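Local structure of lipid-transfer protein (6OK1) at residues Val79-Gln91 against Val374-Ile386; Leu212-Leu224 against Gln339-Ala352. The protein is a bacterial lipid-transfer protein of the thiolase superfamily, built from the paired N-terminal and C-terminal domains of the thiolase fold. All coordinates share one frame; numbering follows the deposited sequence.

Interaction 1. Residues Val79-Gln91 against Val374-Ile386; sequences VGYGGGAACGTVQ and VTAGTGVPTSGLI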
loop_
_atom_site.group_PDB
_atom_site.type_symbol
_atom_site.label_atom_id
_atom_site.label_comp_id
_atom_site.label_asym_id
_atom_site.label_seq_id
_atom_site.Cartn_x
_atom_site.Cartn_y
_atom_site.Cartn_z
ATOM N N VAL A 79 -1.652 -2.379 4.084
ATOM C CA VAL A 79 -0.870 -3.602 4.167
ATOM C C VAL A 79 -1.085 -4.364 2.871
ATOM O O VAL A 79 -2.199 -4.375 2.335
ATOM C CB VAL A 79 -1.270 -4.435 5.404
ATOM C CG1 VAL A 79 -0.469 -5.734 5.440
ATOM C CG2 VAL A 79 -1.033 -3.617 6.697
ATOM N N GLY A 80 -0.018 -4.950 2.333
ATOM C CA GLY A 80 -0.055 -5.573 1.023
ATOM C C GLY A 80 -0.320 -7.071 1.063
ATOM O O GLY A 80 -0.707 -7.654 2.078
ATOM N N TYR A 81 -0.147 -7.675 -0.102
ATOM C CA TYR A 81 -0.208 -9.125 -0.322
ATOM C C TYR A 81 -1.635 -9.651 -0.182
ATOM O O TYR A 81 -1.864 -10.734 0.362
ATOM C CB TYR A 81 0.762 -9.864 0.604
ATOM C CG TYR A 81 2.173 -9.327 0.492
ATOM C CD1 TYR A 81 2.968 -9.648 -0.598
ATOM C CD2 TYR A 81 2.672 -8.431 1.440
ATOM C CE1 TYR A 81 4.253 -9.127 -0.736
ATOM C CE2 TYR A 81 3.953 -7.906 1.311
ATOM C CZ TYR A 81 4.732 -8.256 0.218
ATOM O OH TYR A 81 6.004 -7.749 0.084
ATOM N N GLY A 82 -2.596 -8.903 -0.736
ATOM C CA GLY A 82 -3.977 -9.360 -0.804
ATOM C C GLY A 82 -4.515 -9.712 0.568
ATOM O O GLY A 82 -4.261 -9.022 1.568
ATOM N N GLY A 83 -5.245 -10.829 0.631
ATOM C CA GLY A 83 -5.848 -11.258 1.885
ATOM C C GLY A 83 -4.870 -11.593 2.993
ATOM O O GLY A 83 -5.288 -11.692 4.155
ATOM N N GLY A 84 -3.583 -11.746 2.682
ATOM C CA GLY A 84 -2.583 -11.831 3.750
ATOM C C GLY A 84 -2.694 -10.681 4.730
ATOM O O GLY A 84 -2.243 -10.754 5.885
ATOM N N ALA A 85 -3.257 -9.570 4.255
ATOM C CA ALA A 85 -3.274 -8.336 5.011
ATOM C C ALA A 85 -4.390 -8.211 6.044
ATOM O O ALA A 85 -4.350 -7.280 6.855
ATOM C CB ALA A 85 -3.410 -7.154 4.032
ATOM N N ALA A 86 -5.402 -9.074 6.014
ATOM C CA ALA A 86 -6.636 -8.778 6.728
ATOM C C ALA A 86 -6.387 -8.498 8.204
ATOM O O ALA A 86 -6.868 -7.499 8.747
ATOM C CB ALA A 86 -7.621 -9.940 6.563
ATOM N N CYS A 87 -5.655 -9.386 8.877
ATOM C CA CYS A 87 -5.400 -9.194 10.302
ATOM C C CYS A 87 -4.357 -8.101 10.537
ATOM O O CYS A 87 -4.400 -7.411 11.567
ATOM C CB CYS A 87 -4.966 -10.518 10.903
ATOM S SG CYS A 87 -6.339 -11.704 11.003
ATOM N N GLY A 88 -3.449 -7.916 9.581
ATOM C CA GLY A 88 -2.515 -6.807 9.642
ATOM C C GLY A 88 -3.178 -5.445 9.698
ATOM O O GLY A 88 -2.657 -4.533 10.351
ATOM N N THR A 89 -4.338 -5.275 9.042
ATOM C CA THR A 89 -4.989 -3.969 9.123
ATOM C C THR A 89 -5.407 -3.682 10.552
ATOM O O THR A 89 -5.303 -2.546 11.038
ATOM C CB THR A 89 -6.204 -3.848 8.188
ATOM O OG1 THR A 89 -7.277 -4.688 8.637
ATOM C CG2 THR A 89 -5.831 -4.128 6.738
ATOM N N VAL A 90 -5.836 -4.724 11.269
ATOM C CA VAL A 90 -6.200 -4.554 12.664
ATOM C C VAL A 90 -4.963 -4.353 13.542
ATOM O O VAL A 90 -5.010 -3.575 14.498
ATOM C CB VAL A 90 -7.046 -5.746 13.131
ATOM C CG1 VAL A 90 -7.339 -5.632 14.638
ATOM C CG2 VAL A 90 -8.355 -5.797 12.349
ATOM N N GLN A 91 -3.851 -5.045 13.255
ATOM C CA GLN A 91 -2.601 -4.734 13.949
ATOM C C GLN A 91 -2.246 -3.263 13.796
ATOM O O GLN A 91 -1.893 -2.592 14.776
ATOM C CB GLN A 91 -1.443 -5.592 13.450
ATOM C CG GLN A 91 -0.217 -5.408 14.331
ATOM C CD GLN A 91 1.023 -5.935 13.702
ATOM O OE1 GLN A 91 1.329 -5.600 12.557
ATOM N NE2 GLN A 91 1.765 -6.753 14.430
ATOM N N VAL A 374 -7.610 -15.843 14.829
ATOM C CA VAL A 374 -7.991 -15.564 13.446
ATOM C C VAL A 374 -6.734 -15.487 12.601
ATOM O O VAL A 374 -5.766 -14.820 12.981
ATOM C CB VAL A 374 -8.786 -14.253 13.307
ATOM C CG1 VAL A 374 -9.252 -14.105 11.830
ATOM C CG2 VAL A 374 -9.916 -14.214 14.263
ATOM N N THR A 375 -6.744 -16.156 11.452
ATOM C CA THR A 375 -5.641 -16.041 10.502
ATOM C C THR A 375 -6.062 -15.299 9.245
ATOM O O THR A 375 -7.229 -15.278 8.864
ATOM C CB THR A 375 -5.083 -17.409 10.085
ATOM O OG1 THR A 375 -6.105 -18.185 9.444
ATOM C CG2 THR A 375 -4.569 -18.152 11.294
ATOM N N ALA A 376 -5.061 -14.761 8.559
ATOM C CA ALA A 376 -5.260 -14.115 7.270
ATOM C C ALA A 376 -4.752 -15.012 6.130
ATOM O O ALA A 376 -4.576 -16.224 6.308
ATOM C CB ALA A 376 -4.589 -12.744 7.309
ATOM N N GLY A 377 -4.543 -14.415 4.957
ATOM C CA GLY A 377 -4.359 -15.190 3.740
ATOM C C GLY A 377 -3.139 -16.095 3.793
ATOM O O GLY A 377 -2.097 -15.740 4.342
ATOM N N THR A 378 -3.269 -17.268 3.172
ATOM C CA THR A 378 -2.228 -18.278 3.181
ATOM C C THR A 378 -1.511 -18.348 1.834
ATOM O O THR A 378 -2.105 -18.148 0.759
ATOM C CB THR A 378 -2.838 -19.634 3.550
ATOM O OG1 THR A 378 -4.006 -19.840 2.760
ATOM C CG2 THR A 378 -3.262 -19.642 4.993
ATOM N N GLY A 379 -0.209 -18.634 1.900
ATOM C CA GLY A 379 0.650 -18.609 0.742
ATOM C C GLY A 379 1.326 -17.283 0.500
ATOM O O GLY A 379 2.161 -17.185 -0.402
ATOM N N VAL A 380 0.993 -16.278 1.297
ATOM C CA VAL A 380 1.512 -14.918 1.143
ATOM C C VAL A 380 2.025 -14.460 2.503
ATOM O O VAL A 380 1.660 -15.013 3.543
ATOM C CB VAL A 380 0.415 -13.943 0.645
ATOM C CG1 VAL A 380 0.110 -14.125 -0.826
ATOM C CG2 VAL A 380 -0.864 -14.088 1.488
ATOM N N PRO A 381 2.821 -13.400 2.526
ATOM C CA PRO A 381 3.004 -12.686 3.797
ATOM C C PRO A 381 1.651 -12.477 4.440
ATOM O O PRO A 381 0.695 -12.025 3.789
ATOM C CB PRO A 381 3.629 -11.366 3.361
ATOM C CG PRO A 381 4.321 -11.672 2.116
ATOM C CD PRO A 381 3.468 -12.717 1.409
ATOM N N THR A 382 1.571 -12.789 5.727
ATOM C CA THR A 382 0.282 -12.992 6.348
ATOM C C THR A 382 0.253 -12.334 7.721
ATOM O O THR A 382 1.129 -11.538 8.089
ATOM C CB THR A 382 -0.048 -14.501 6.340
ATOM O OG1 THR A 382 -1.414 -14.700 6.715
ATOM C CG2 THR A 382 0.860 -15.322 7.248
ATOM N N SER A 383 -0.800 -12.641 8.458
ATOM C CA SER A 383 -1.080 -11.997 9.739
ATOM C C SER A 383 -2.090 -12.824 10.520
ATOM O O SER A 383 -2.705 -13.753 10.000
ATOM C CB SER A 383 -1.577 -10.545 9.524
ATOM O OG SER A 383 -2.663 -10.481 8.611
ATOM N N GLY A 384 -2.253 -12.469 11.796
ATOM C CA GLY A 384 -3.191 -13.157 12.662
ATOM C C GLY A 384 -3.584 -12.267 13.814
ATOM O O GLY A 384 -2.925 -11.258 14.100
ATOM N N LEU A 385 -4.649 -12.680 14.498
ATOM C CA LEU A 385 -5.098 -12.017 15.716
ATOM C C LEU A 385 -5.448 -13.065 16.745
ATOM O O LEU A 385 -5.898 -14.156 16.405
ATOM C CB LEU A 385 -6.356 -11.179 15.516
ATOM C CG LEU A 385 -6.261 -10.084 14.454
ATOM C CD1 LEU A 385 -7.637 -9.628 14.103
ATOM C CD2 LEU A 385 -5.384 -8.937 14.921
ATOM N N ILE A 386 -5.319 -12.695 18.018
ATOM C CA ILE A 386 -6.113 -13.333 19.065
ATOM C C ILE A 386 -7.012 -12.247 19.633
ATOM O O ILE A 386 -6.526 -11.222 20.129
ATOM C CB ILE A 386 -5.254 -14.004 20.150
ATOM C CG1 ILE A 386 -4.478 -15.190 19.557
ATOM C CG2 ILE A 386 -6.152 -14.484 21.316
ATOM C CD1 ILE A 386 -3.417 -15.807 20.489
HETATM O O HOH W 1 0.111 -9.287 4.222
HETATM O O HOH W 2 0.234 -8.980 6.987
#
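Tyr81 lays one face of its ring on Pro381: Pro381 CG stands 3.5 Å from the ring centroid and only 8° off the normal, a CH-pi contact. The hydroxyl of Tyr81 reaches across to the second subunit, where it bonds to Glu61 OE1 and Ile62 N. Next, Gly83 O accepts from Gly377 N at 2.9 Å, with the donor 55° above the carbonyl plane; Ala86 N of its own turn approaches from the opposite face. At Gly84 the backbones come close: without a side chain, its CA can sit 3.3 Å from Pro381 O, in a CA-H...O contact, and 3.6 Å from Val380 CG2. Gly84 O receives Ser383 OG at 2.8 Å, the donor tilted from the carbonyl plane. That hydroxyl, set between its own backbone N and carbonyl carbon (chi1 52°), also accepts a weak bond from Gly88 N at 2.9 Å. Cys87 turns its side chain toward the strands, CB against Leu385 CG and SG 3.9 Å from Val374 CG1. One turn on, Val90 CG1 meets Leu385 CD2, the two side chains crossing at about a right angle. Chemically, bonds from Gly377 and Ser383 hold the turn 83-85 to segment 374-386, and sulfur and aliphatic carbon take over along the helix; Ser383 OG, donor and acceptor, links Gly84 and Gly88, four residues apart, to one strand residue.

Interaction 2. Residues Leu212-Leu224 against Gln339-Ala352; sequences LDCCQESDGGQAL and QLGEAYIHGMNGIA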
loop_
_atom_site.group_PDB
_atom_site.type_symbol
_atom_site.label_atom_id
_atom_site.label_comp_id
_atom_site.label_asym_id
_atom_site.label_seq_id
_atom_site.Cartn_x
_atom_site.Cartn_y
_atom_site.Cartn_z
ATOM N N LEU A 212 -15.191 -27.950 -5.149
ATOM C CA LEU A 212 -15.641 -27.588 -3.815
ATOM C C LEU A 212 -14.494 -27.370 -2.813
ATOM O O LEU A 212 -14.776 -27.070 -1.654
ATOM C CB LEU A 212 -16.644 -28.646 -3.294
ATOM C CG LEU A 212 -18.038 -28.469 -3.893
ATOM C CD1 LEU A 212 -18.899 -29.660 -3.567
ATOM C CD2 LEU A 212 -18.691 -27.196 -3.376
ATOM N N ASP A 213 -13.218 -27.443 -3.242
ATOM C CA ASP A 213 -12.090 -26.968 -2.432
ATOM C C ASP A 213 -11.830 -25.482 -2.610
ATOM O O ASP A 213 -10.974 -24.931 -1.903
ATOM C CB ASP A 213 -10.810 -27.725 -2.803
ATOM C CG ASP A 213 -10.856 -29.152 -2.357
ATOM O OD1 ASP A 213 -11.165 -29.349 -1.173
ATOM O OD2 ASP A 213 -10.611 -30.046 -3.193
ATOM N N CYS A 214 -12.541 -24.833 -3.529
ATOM C CA CYS A 214 -12.244 -23.478 -3.972
ATOM C C CYS A 214 -13.407 -22.561 -3.652
ATOM O O CYS A 214 -14.550 -22.896 -3.959
ATOM C CB CYS A 214 -12.001 -23.423 -5.479
ATOM S SG CYS A 214 -10.747 -24.554 -6.058
ATOM N N CYS A 215 -13.115 -21.390 -3.090
ATOM C CA CYS A 215 -14.199 -20.447 -2.825
ATOM C C CYS A 215 -14.542 -19.665 -4.105
ATOM O O CYS A 215 -13.764 -19.587 -5.055
ATOM C CB CYS A 215 -13.843 -19.497 -1.662
ATOM S SG CYS A 215 -12.703 -18.198 -2.096
ATOM N N GLN A 216 -15.748 -19.122 -4.140
ATOM C CA GLN A 216 -16.159 -18.270 -5.251
ATOM C C GLN A 216 -15.863 -16.815 -4.904
ATOM O O GLN A 216 -15.666 -16.455 -3.740
ATOM C CB GLN A 216 -17.657 -18.418 -5.533
ATOM C CG GLN A 216 -18.154 -19.819 -5.929
ATOM C CD GLN A 216 -19.625 -19.803 -6.372
ATOM O OE1 GLN A 216 -20.231 -18.744 -6.503
ATOM N NE2 GLN A 216 -20.195 -20.977 -6.598
ATOM N N GLU A 217 -15.847 -15.973 -5.927
ATOM C CA GLU A 217 -15.659 -14.555 -5.687
ATOM C C GLU A 217 -16.961 -13.894 -5.226
ATOM O O GLU A 217 -18.071 -14.402 -5.438
ATOM C CB GLU A 217 -15.150 -13.878 -6.948
ATOM C CG GLU A 217 -13.886 -14.548 -7.498
ATOM C CD GLU A 217 -13.270 -13.810 -8.636
ATOM O OE1 GLU A 217 -13.949 -13.662 -9.676
ATOM O OE2 GLU A 217 -12.104 -13.379 -8.482
ATOM N N SER A 218 -16.803 -12.721 -4.600
ATOM C CA SER A 218 -17.891 -12.013 -3.957
ATOM C C SER A 218 -17.842 -10.527 -4.279
ATOM O O SER A 218 -16.781 -9.962 -4.562
ATOM C CB SER A 218 -17.839 -12.155 -2.436
ATOM O OG SER A 218 -17.866 -13.509 -2.011
ATOM N N ASP A 219 -19.020 -9.901 -4.204
ATOM C CA ASP A 219 -19.168 -8.460 -4.120
ATOM C C ASP A 219 -19.568 -8.124 -2.687
ATOM O O ASP A 219 -20.440 -8.785 -2.108
ATOM C CB ASP A 219 -20.266 -7.931 -5.042
ATOM C CG ASP A 219 -19.935 -8.001 -6.527
ATOM O OD1 ASP A 219 -18.862 -8.488 -6.952
ATOM O OD2 ASP A 219 -20.803 -7.512 -7.291
ATOM N N GLY A 220 -18.944 -7.107 -2.119
ATOM C CA GLY A 220 -19.326 -6.676 -0.792
ATOM C C GLY A 220 -18.231 -5.894 -0.093
ATOM O O GLY A 220 -17.117 -5.742 -0.600
ATOM N N GLY A 221 -18.588 -5.397 1.084
ATOM C CA GLY A 221 -17.665 -4.614 1.911
ATOM C C GLY A 221 -17.777 -4.989 3.374
ATOM O O GLY A 221 -18.838 -5.386 3.858
ATOM N N GLN A 222 -16.640 -4.880 4.078
ATOM C CA GLN A 222 -16.532 -5.206 5.496
ATOM C C GLN A 222 -15.685 -4.146 6.181
ATOM O O GLN A 222 -14.626 -3.767 5.666
ATOM C CB GLN A 222 -15.894 -6.582 5.706
ATOM C CG GLN A 222 -15.663 -6.967 7.145
ATOM C CD GLN A 222 -16.943 -7.398 7.846
ATOM O OE1 GLN A 222 -17.558 -8.402 7.478
ATOM N NE2 GLN A 222 -17.315 -6.666 8.889
ATOM N N ALA A 223 -16.129 -3.700 7.365
ATOM C CA ALA A 223 -15.389 -2.704 8.133
ATOM C C ALA A 223 -15.382 -3.084 9.604
ATOM O O ALA A 223 -16.219 -3.852 10.069
ATOM C CB ALA A 223 -15.978 -1.294 7.972
ATOM N N LEU A 224 -14.371 -2.580 10.313
ATOM C CA LEU A 224 -14.109 -2.898 11.717
ATOM C C LEU A 224 -13.626 -1.624 12.395
ATOM O O LEU A 224 -12.748 -0.956 11.852
ATOM C CB LEU A 224 -13.024 -3.975 11.857
ATOM C CG LEU A 224 -13.159 -5.241 11.006
ATOM C CD1 LEU A 224 -11.849 -5.962 10.903
ATOM C CD2 LEU A 224 -14.205 -6.187 11.580
ATOM N N GLN A 339 -14.386 -18.289 4.255
ATOM C CA GLN A 339 -14.374 -17.688 2.934
ATOM C C GLN A 339 -15.098 -18.594 1.950
ATOM O O GLN A 339 -15.690 -18.116 0.974
ATOM C CB GLN A 339 -12.939 -17.449 2.453
ATOM C CG GLN A 339 -12.108 -16.610 3.400
ATOM C CD GLN A 339 -12.639 -15.214 3.529
ATOM O OE1 GLN A 339 -12.476 -14.401 2.627
ATOM N NE2 GLN A 339 -13.269 -14.922 4.657
ATOM N N LEU A 340 -15.030 -19.911 2.195
ATOM C CA LEU A 340 -15.582 -20.906 1.275
ATOM C C LEU A 340 -17.108 -20.918 1.309
ATOM O O LEU A 340 -17.756 -21.075 0.265
ATOM C CB LEU A 340 -15.048 -22.293 1.641
ATOM C CG LEU A 340 -15.285 -23.385 0.616
ATOM C CD1 LEU A 340 -14.150 -23.434 -0.368
ATOM C CD2 LEU A 340 -15.466 -24.727 1.292
ATOM N N GLY A 341 -17.691 -20.740 2.492
ATOM C CA GLY A 341 -19.125 -20.877 2.706
ATOM C C GLY A 341 -19.904 -19.586 2.887
ATOM O O GLY A 341 -21.073 -19.513 2.507
ATOM N N GLU A 342 -19.297 -18.564 3.497
ATOM C CA GLU A 342 -20.007 -17.294 3.701
ATOM C C GLU A 342 -19.742 -16.364 2.523
ATOM O O GLU A 342 -20.656 -16.033 1.762
ATOM C CB GLU A 342 -19.606 -16.631 5.022
ATOM C CG GLU A 342 -20.312 -15.283 5.204
ATOM C CD GLU A 342 -19.991 -14.596 6.509
ATOM O OE1 GLU A 342 -18.912 -14.002 6.584
ATOM O OE2 GLU A 342 -20.813 -14.624 7.442
ATOM N N ALA A 343 -18.491 -15.941 2.353
ATOM C CA ALA A 343 -18.148 -14.937 1.363
ATOM C C ALA A 343 -16.642 -14.754 1.371
ATOM O O ALA A 343 -16.003 -14.891 2.420
ATOM C CB ALA A 343 -18.815 -13.587 1.657
ATOM N N TYR A 344 -16.099 -14.412 0.207
ATOM C CA TYR A 344 -14.664 -14.163 0.038
ATOM C C TYR A 344 -14.428 -12.653 0.091
ATOM O O TYR A 344 -14.320 -11.980 -0.930
ATOM C CB TYR A 344 -14.187 -14.756 -1.281
ATOM C CG TYR A 344 -12.693 -14.744 -1.546
ATOM C CD1 TYR A 344 -11.757 -14.839 -0.517
ATOM C CD2 TYR A 344 -12.232 -14.661 -2.845
ATOM C CE1 TYR A 344 -10.380 -14.851 -0.805
ATOM C CE2 TYR A 344 -10.877 -14.678 -3.140
ATOM C CZ TYR A 344 -9.960 -14.779 -2.108
ATOM O OH TYR A 344 -8.621 -14.811 -2.413
ATOM N N ILE A 345 -14.349 -12.113 1.315
ATOM C CA ILE A 345 -13.979 -10.714 1.486
ATOM C C ILE A 345 -12.529 -10.657 1.976
ATOM O O ILE A 345 -12.171 -9.871 2.867
ATOM C CB ILE A 345 -14.940 -9.986 2.440
ATOM C CG1 ILE A 345 -16.395 -10.416 2.166
ATOM C CG2 ILE A 345 -14.773 -8.491 2.264
ATOM C CD1 ILE A 345 -16.915 -10.072 0.749
ATOM N N HIS A 346 -11.686 -11.487 1.354
ATOM C CA HIS A 346 -10.251 -11.552 1.626
ATOM C C HIS A 346 -9.974 -11.523 3.128
ATOM O O HIS A 346 -9.054 -10.828 3.592
ATOM C CB HIS A 346 -9.519 -10.431 0.889
ATOM C CG HIS A 346 -9.588 -10.547 -0.602
ATOM N ND1 HIS A 346 -8.795 -9.794 -1.445
ATOM C CD2 HIS A 346 -10.356 -11.324 -1.404
ATOM C CE1 HIS A 346 -9.072 -10.108 -2.701
ATOM N NE2 HIS A 346 -10.018 -11.029 -2.702
ATOM N N GLY A 347 -10.752 -12.315 3.888
ATOM C CA GLY A 347 -10.512 -12.581 5.297
ATOM C C GLY A 347 -11.174 -11.619 6.261
ATOM O O GLY A 347 -11.318 -11.941 7.446
ATOM N N MET A 348 -11.585 -10.448 5.782
ATOM C CA MET A 348 -12.102 -9.432 6.690
ATOM C C MET A 348 -13.383 -9.869 7.374
ATOM O O MET A 348 -13.590 -9.571 8.560
ATOM C CB MET A 348 -12.308 -8.134 5.925
ATOM C CG MET A 348 -11.014 -7.534 5.453
ATOM S SD MET A 348 -9.912 -6.949 6.804
ATOM C CE MET A 348 -10.576 -5.325 7.138
ATOM N N ASN A 349 -14.261 -10.570 6.648
ATOM C CA ASN A 349 -15.483 -11.061 7.261
ATOM C C ASN A 349 -15.206 -12.138 8.308
ATOM O O ASN A 349 -16.005 -12.299 9.228
ATOM C CB ASN A 349 -16.477 -11.564 6.196
ATOM C CG ASN A 349 -15.876 -12.597 5.247
ATOM O OD1 ASN A 349 -14.762 -12.442 4.772
ATOM N ND2 ASN A 349 -16.646 -13.646 4.938
ATOM N N GLY A 350 -14.055 -12.805 8.245
ATOM C CA GLY A 350 -13.695 -13.733 9.304
ATOM C C GLY A 350 -13.332 -13.032 10.599
ATOM O O GLY A 350 -13.608 -13.542 11.688
ATOM N N ILE A 351 -12.688 -11.871 10.506
ATOM C CA ILE A 351 -12.418 -11.108 11.720
ATOM C C ILE A 351 -13.734 -10.713 12.371
ATOM O O ILE A 351 -13.885 -10.793 13.587
ATOM C CB ILE A 351 -11.530 -9.880 11.407
ATOM C CG1 ILE A 351 -10.207 -10.327 10.760
ATOM C CG2 ILE A 351 -11.237 -9.107 12.674
ATOM C CD1 ILE A 351 -9.309 -9.190 10.230
ATOM N N ALA A 352 -14.715 -10.306 11.569
ATOM C CA ALA A 352 -16.019 -9.948 12.129
ATOM C C ALA A 352 -16.641 -11.124 12.873
ATOM O O ALA A 352 -17.213 -10.946 13.952
ATOM C CB ALA A 352 -16.937 -9.465 11.017
HETATM O O HOH W 3 -17.236 -17.120 -1.385
HETATM O O HOH W 4 -17.596 -20.461 -2.367
HETATM O O HOH W 5 -14.108 -12.149 -3.829
#
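Cys215 SG sits over one face of the Tyr344 ring, 3.7 Å from the centroid and 20° off the normal, a sulfur-aromatic contact displaced toward the rim near CG. The imidazole of His346 covers the opposite face. Beside this contact, Ser218 OG accepts from Tyr344 N at 3.0 Å in a nearly straight bond (161°), and Leu340 CD1 presses on the backbone at Cys214 and Cys215. Farther along, Gln222 bends at chi2 (77°) and brings its amide against helix 348-352, crossing the Asn349 side chain at about a right angle: OE1 is 3.4 Å from Asn349 CA and NE2 3.5 Å from Ala352 CB. Its NE2 is held by Ala223 O, which lies in the amide plane. Leu224 CD1 closes this end against Ile351 CG2 at 3.7 Å.

A second shell fixes the 339-352 side. Asn349 ND2 donates to Glu342 OE1, on its anti lone pair, and to Ala343 O, while Asn349 OD1 accepts from Gln339 NE2 at 2.9 Å. Gln339 OE1 in turn takes Gly347 N, from above its carbonyl plane, so the two amides brace the loop from both ends. Three waters bridge backbone atoms, joining Gln216 to Gln339 and Leu340, and Ser218 to Tyr344. The type I' turn from Ile345 to Met348 leads into helix 348-359, which packs against strand 219-228 of the central sheet, an alpha/beta layering that joins the N- and C-terminal halves of the thiolase fold.

Interactions 1 and 2 lie with centres about 13 Å apart and meet along one seam, where helix 86-98 touches both the turn at His346 and helix 348-359. Ala86 O is 3.3 Å from Ile351 CD1, Ala86 CB is 3.4 Å from His346 O, and Thr89 OG1 is 3.7 Å from Met348 CE. Along the chain, 212-224 and 339-352 are nested inside the loop closed by 79-91 and 374-386. Each contact pairs a segment of the N-terminal thiolase-like half with one of the C-terminal half, and both reach the same mixed sheet, through strands 219-228, 371-375 and 382-388. The sodium ion is bound elsewhere, at Val48, Ile70 and Glu72.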